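Local coordinates for FERM, ARHGEF and pleckstrin domain-containing protein 2 (Mus musculus, PDB 6D2K), which acts as a guanine nucleotide exchange factor that activates RAC1 and takes part in semaphorin responses and actin remodelling, at residues W62-K67 / F273-V278. Sequence-based numbering, arbitrary orientation.
Sequences WLEPMK and FWKICV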
loop_
_atom_site.group_PDB
_atom_site.type_symbol
_atom_site.label_atom_id
_atom_site.label_comp_id
_atom_site.label_asym_id
_atom_site.label_seq_id
_atom_site.Cartn_x
_atom_site.Cartn_y
_atom_site.Cartn_z
ATOM N N TRP A 62 -2.412 3.418 -9.515
ATOM C CA TRP A 62 -3.291 2.253 -9.570
ATOM C C TRP A 62 -3.903 2.007 -10.943
ATOM O O TRP A 62 -4.337 2.942 -11.632
ATOM C CB TRP A 62 -4.425 2.420 -8.561
ATOM C CG TRP A 62 -3.967 2.399 -7.139
ATOM C CD1 TRP A 62 -3.901 3.454 -6.275
ATOM C CD2 TRP A 62 -3.510 1.255 -6.414
ATOM N NE1 TRP A 62 -3.428 3.030 -5.044
ATOM C CE2 TRP A 62 -3.184 1.683 -5.114
ATOM C CE3 TRP A 62 -3.330 -0.095 -6.747
ATOM C CZ2 TRP A 62 -2.684 0.806 -4.147
ATOM C CZ3 TRP A 62 -2.854 -0.960 -5.786
ATOM C CH2 TRP A 62 -2.541 -0.504 -4.498
ATOM N N LEU A 63 -3.951 0.743 -11.343
ATOM C CA LEU A 63 -4.709 0.368 -12.534
ATOM C C LEU A 63 -6.199 0.593 -12.297
ATOM O O LEU A 63 -6.743 0.139 -11.290
ATOM C CB LEU A 63 -4.439 -1.098 -12.895
ATOM C CG LEU A 63 -5.040 -1.568 -14.222
ATOM C CD1 LEU A 63 -4.250 -0.984 -15.386
ATOM C CD2 LEU A 63 -5.022 -3.072 -14.300
ATOM N N GLU A 64 -6.852 1.309 -13.215
ATOM C CA GLU A 64 -8.291 1.579 -13.107
ATOM C C GLU A 64 -9.095 0.457 -13.771
ATOM O O GLU A 64 -8.811 0.064 -14.898
ATOM C CB GLU A 64 -8.635 2.945 -13.734
ATOM C CG GLU A 64 -7.875 4.118 -13.121
ATOM C CD GLU A 64 -8.337 5.468 -13.643
ATOM O OE1 GLU A 64 -9.444 5.902 -13.271
ATOM O OE2 GLU A 64 -7.590 6.100 -14.417
ATOM N N PRO A 65 -10.108 -0.067 -13.075
ATOM C CA PRO A 65 -10.814 -1.245 -13.595
ATOM C C PRO A 65 -11.691 -0.962 -14.817
ATOM O O PRO A 65 -11.930 -1.885 -15.595
ATOM C CB PRO A 65 -11.688 -1.676 -12.411
ATOM C CG PRO A 65 -11.849 -0.434 -11.587
ATOM C CD PRO A 65 -10.540 0.281 -11.710
ATOM N N MET A 66 -12.147 0.278 -14.977
ATOM C CA MET A 66 -13.116 0.627 -16.018
ATOM C C MET A 66 -12.530 1.478 -17.138
ATOM O O MET A 66 -13.258 2.192 -17.832
ATOM C CB MET A 66 -14.301 1.373 -15.405
ATOM C CG MET A 66 -14.886 0.702 -14.182
ATOM S SD MET A 66 -16.179 -0.478 -14.596
ATOM C CE MET A 66 -17.580 0.278 -13.778
ATOM N N LYS A 67 -11.216 1.418 -17.305
ATOM C CA LYS A 67 -10.558 2.056 -18.432
ATOM C C LYS A 67 -9.697 1.027 -19.154
ATOM O O LYS A 67 -9.163 0.118 -18.526
ATOM C CB LYS A 67 -9.697 3.234 -17.974
ATOM C CG LYS A 67 -10.463 4.534 -17.775
ATOM C CD LYS A 67 -9.534 5.741 -17.861
ATOM C CE LYS A 67 -10.318 7.023 -18.130
ATOM N NZ LYS A 67 -9.432 8.224 -18.206
ATOM N N PHE A 273 -4.436 11.725 -5.992
ATOM C CA PHE A 273 -4.730 11.747 -4.559
ATOM C C PHE A 273 -6.229 11.871 -4.307
ATOM O O PHE A 273 -6.784 11.195 -3.434
ATOM C CB PHE A 273 -3.978 12.859 -3.820
ATOM C CG PHE A 273 -4.187 12.819 -2.327
ATOM C CD1 PHE A 273 -3.790 11.717 -1.596
ATOM C CD2 PHE A 273 -4.795 13.864 -1.663
ATOM C CE1 PHE A 273 -4.001 11.659 -0.217
ATOM C CE2 PHE A 273 -4.996 13.815 -0.287
ATOM C CZ PHE A 273 -4.599 12.704 0.433
ATOM N N TRP A 274 -6.891 12.743 -5.058
ATOM C CA TRP A 274 -8.334 12.841 -4.964
ATOM C C TRP A 274 -8.994 11.483 -5.191
ATOM O O TRP A 274 -9.889 11.083 -4.444
ATOM C CB TRP A 274 -8.854 13.874 -5.987
ATOM C CG TRP A 274 -10.340 13.954 -6.055
ATOM C CD1 TRP A 274 -11.181 14.646 -5.213
ATOM C CD2 TRP A 274 -11.178 13.338 -7.034
ATOM N NE1 TRP A 274 -12.488 14.473 -5.610
ATOM C CE2 TRP A 274 -12.513 13.680 -6.723
ATOM C CE3 TRP A 274 -10.930 12.536 -8.150
ATOM C CZ2 TRP A 274 -13.590 13.240 -7.477
ATOM C CZ3 TRP A 274 -12.007 12.095 -8.897
ATOM C CH2 TRP A 274 -13.321 12.461 -8.562
ATOM N N LYS A 275 -8.558 10.777 -6.226
ATOM C CA LYS A 275 -9.161 9.484 -6.567
ATOM C C LYS A 275 -9.039 8.488 -5.414
ATOM O O LYS A 275 -10.012 7.826 -5.065
ATOM C CB LYS A 275 -8.523 8.874 -7.823
ATOM C CG LYS A 275 -8.884 9.556 -9.163
ATOM C CD LYS A 275 -8.296 8.770 -10.339
ATOM C CE LYS A 275 -8.770 9.338 -11.674
ATOM N NZ LYS A 275 -8.164 8.623 -12.831
ATOM N N ILE A 276 -7.852 8.379 -4.824
ATOM C CA ILE A 276 -7.666 7.390 -3.756
ATOM C C ILE A 276 -8.454 7.793 -2.515
ATOM O O ILE A 276 -8.952 6.928 -1.784
ATOM C CB ILE A 276 -6.174 7.104 -3.439
ATOM C CG1 ILE A 276 -6.041 5.875 -2.510
ATOM C CG2 ILE A 276 -5.523 8.286 -2.774
ATOM C CD1 ILE A 276 -6.554 4.582 -3.112
ATOM N N CYS A 277 -8.600 9.096 -2.276
ATOM C CA CYS A 277 -9.422 9.536 -1.141
ATOM C C CYS A 277 -10.887 9.178 -1.342
ATOM O O CYS A 277 -11.539 8.665 -0.434
ATOM C CB CYS A 277 -9.306 11.033 -0.896
ATOM S SG CYS A 277 -7.748 11.579 -0.216
ATOM N N VAL A 278 -11.417 9.469 -2.523
ATOM C CA VAL A 278 -12.800 9.124 -2.803
ATOM C C VAL A 278 -13.003 7.613 -2.684
ATOM O O VAL A 278 -13.988 7.152 -2.108
ATOM C CB VAL A 278 -13.229 9.619 -4.185
ATOM C CG1 VAL A 278 -14.591 9.039 -4.541
ATOM C CG2 VAL A 278 -13.259 11.149 -4.193
#
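E64 and K275 meet in a forked salt bridge: the ammonium NZ of K275 sits 3.0 Å from E64 OE1 and equally 3.0 Å from E64 OE2, so both carboxylate oxygens share one charged donor, though each hydrogen bond is weak. The lysine chain runs out straight from the helix and meets the glutamate at about a right angle. Well away from this polar pair, I276 reaches the indole of W62 with its terminal methyl, CD1 lying 4.0 Å from W62 NE1 and approaching the ring obliquely. CG1 of I276, anti to the backbone N (chi1 -169°), points the branch at the tryptophan, and CD1 at its end makes the touch. Two lobes of the FERM cloverleaf touch here: the loop after strand 60-62 belongs to the ubiquitin-like lobe, and helix 267-284 is the C-terminal helix of the PH-like lobe. Without the carboxylate, as with an alanine at E64, the K275 ammonium would probably lose its mate, with the like charge of K67 nearby, NZ to NZ 5.5 Å. Farther out, the Q72 side chain accepts from E64 N, tying down the backbone that carries the glutamate; K86 holds W62 by a cation-pi contact, and V212 backs I276.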